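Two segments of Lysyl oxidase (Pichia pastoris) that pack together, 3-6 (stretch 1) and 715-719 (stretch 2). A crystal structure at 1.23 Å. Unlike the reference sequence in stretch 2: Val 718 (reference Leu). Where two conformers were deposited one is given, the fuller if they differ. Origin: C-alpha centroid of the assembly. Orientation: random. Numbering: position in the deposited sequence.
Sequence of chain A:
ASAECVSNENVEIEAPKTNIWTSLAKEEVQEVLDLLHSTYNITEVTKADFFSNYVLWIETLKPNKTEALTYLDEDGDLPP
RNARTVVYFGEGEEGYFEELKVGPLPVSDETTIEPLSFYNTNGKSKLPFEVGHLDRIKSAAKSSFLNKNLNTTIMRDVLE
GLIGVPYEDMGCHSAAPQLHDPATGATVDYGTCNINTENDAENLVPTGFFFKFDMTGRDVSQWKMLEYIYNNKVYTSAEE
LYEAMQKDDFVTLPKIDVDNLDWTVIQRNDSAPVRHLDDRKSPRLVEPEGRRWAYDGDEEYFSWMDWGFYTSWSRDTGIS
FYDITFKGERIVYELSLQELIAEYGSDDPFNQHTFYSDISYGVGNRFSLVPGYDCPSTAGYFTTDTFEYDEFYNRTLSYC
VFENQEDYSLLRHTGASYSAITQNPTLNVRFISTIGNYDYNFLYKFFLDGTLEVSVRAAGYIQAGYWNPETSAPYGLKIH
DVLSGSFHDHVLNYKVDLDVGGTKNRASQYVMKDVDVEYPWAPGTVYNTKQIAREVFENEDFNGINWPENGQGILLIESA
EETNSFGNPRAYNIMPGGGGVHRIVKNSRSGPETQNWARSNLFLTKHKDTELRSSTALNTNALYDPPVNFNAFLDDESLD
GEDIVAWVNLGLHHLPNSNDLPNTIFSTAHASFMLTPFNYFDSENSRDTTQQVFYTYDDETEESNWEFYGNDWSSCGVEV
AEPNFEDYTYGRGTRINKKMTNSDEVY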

# COMPACT_ATOMS: atom_id res chain seq x y z
N ALA A 3 -4.31 34.92 -18.77
CA ALA A 3 -4.95 35.75 -17.66
C ALA A 3 -4.71 35.03 -16.34
O ALA A 3 -4.25 33.92 -16.33
CB ALA A 3 -6.43 35.91 -17.88
N GLU A 4 -5.04 35.67 -15.22
CA GLU A 4 -4.89 35.05 -13.90
C GLU A 4 -5.97 34.01 -13.64
O GLU A 4 -7.13 34.18 -14.00
CB GLU A 4 -4.93 36.14 -12.82
CG GLU A 4 -3.83 37.18 -12.94
N CYS A 5 -5.57 32.90 -13.02
CA CYS A 5 -6.53 31.94 -12.51
C CYS A 5 -7.44 32.63 -11.51
O CYS A 5 -7.01 33.55 -10.83
CB CYS A 5 -5.81 30.78 -11.85
SG CYS A 5 -4.59 29.88 -12.87
N VAL A 6 -8.68 32.18 -11.43
CA VAL A 6 -9.68 32.82 -10.59
C VAL A 6 -9.40 32.49 -9.14
O VAL A 6 -9.48 31.34 -8.76
CB VAL A 6 -11.10 32.32 -10.93
CG1 VAL A 6 -12.15 32.94 -9.99
CG2 VAL A 6 -11.44 32.62 -12.39
N SER A 715 -5.22 27.73 -19.97
CA SER A 715 -4.01 28.21 -19.33
C SER A 715 -4.32 29.45 -18.52
O SER A 715 -5.07 30.31 -18.97
CB SER A 715 -2.94 28.52 -20.38
OG SER A 715 -2.56 27.32 -21.03
N CYS A 716 -3.78 29.53 -17.32
CA CYS A 716 -3.98 30.70 -16.48
C CYS A 716 -2.78 30.87 -15.52
O CYS A 716 -2.04 29.93 -15.29
CB CYS A 716 -5.32 30.58 -15.73
SG CYS A 716 -5.47 29.24 -14.56
N GLY A 717 -2.55 32.09 -15.06
CA GLY A 717 -1.41 32.42 -14.24
C GLY A 717 -1.73 32.39 -12.75
O GLY A 717 -2.80 32.85 -12.31
N VAL A 718 -0.79 31.86 -11.97
CA VAL A 718 -0.87 31.85 -10.52
C VAL A 718 0.48 32.22 -9.94
O VAL A 718 1.51 32.07 -10.60
CB VAL A 718 -1.24 30.45 -9.93
CG1 VAL A 718 -2.49 29.88 -10.54
CG2 VAL A 718 -0.09 29.44 -10.07
N GLU A 719 0.45 32.69 -8.70
CA GLU A 719 1.63 32.83 -7.88
C GLU A 719 1.83 31.56 -7.06
O GLU A 719 0.90 31.10 -6.38
CB GLU A 719 1.45 34.02 -6.93
CG GLU A 719 2.75 34.58 -6.39
CD GLU A 719 3.39 35.61 -7.32
OE1 GLU A 719 3.10 35.60 -8.54
OE2 GLU A 719 4.20 36.42 -6.82

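The backbone pairing is small and well defined. Stretch 2 enters a strand at Cys 716 that runs through Glu 719, whereas stretch 1 forms no regular helix or strand of its own, yet the two meet in a single beta bridge between Glu 4 and Gly 717, whose CA atoms lie 4.4 Å apart. Two hydrogen bonds define it. Gly 717 N donates to Ala 3 O at 2.8 Å with an N-H...O angle of 159°, and Cys 5 N donates to Gly 717 O at 2.9 Å with an angle of 162°. Short distances and nearly straight angles mark both as good amide-carbonyl bonds. Gly 717 thus uses both its N and its O, while the residues on each side of Glu 4 supply the matching groups.

Two CA-H...O contacts accompany these bonds. Cys 716 CA approaches Ala 3 O at 3.2 Å, with an angle at the hydrogen of 126°, and Glu 4 CA lies 3.4 Å from Gly 717 O, with an angle of 134°. Each carbonyl oxygen therefore faces an amide and an alpha carbon together. The longer distances and more bent angles fit a supporting electrostatic role.

The covalent link is the disulfide between Cys 5 SG and Cys 716 SG, 2.0 Å apart. Its chi3 of 87° is close to the right angle favoured by sulfur-sulfur bonds, so the torsion shows little sign of strain. The CA atoms of the two cysteines are 4.9 Å apart. Cys 716 directs its CA-to-CB bond toward stretch 1 and takes the p rotamer (chi1 64°); Cys 5 sets out sideways and takes the m rotamer (chi1 -56°). The bond ties together residues 711 positions apart in sequence, right beside the backbone bridge.

Apolar packing beyond the disulfide is slight. Cys 5 SG meets Val 718 CG1 at 3.1 Å, a tight approach for sulfur and a methyl carbon. Val 718, which differs from the reference Leu, adopts the m rotamer (chi1 -53°).

Elsewhere the side chains contribute little. Ala 3 points its CB away from stretch 2, so its part in the pairing is played by its carbonyl. Glu 4 also points away overall, and its model stops at CG, leaving the position of its carboxylate unknown. Gly 717 has no side chain, although an ideal CB would fit, 3.8 Å from Ala 3 O. Altogether the two stretches bury 245 Å², counting both sides, with Cys 5 the most heavily covered residue at 88 Å².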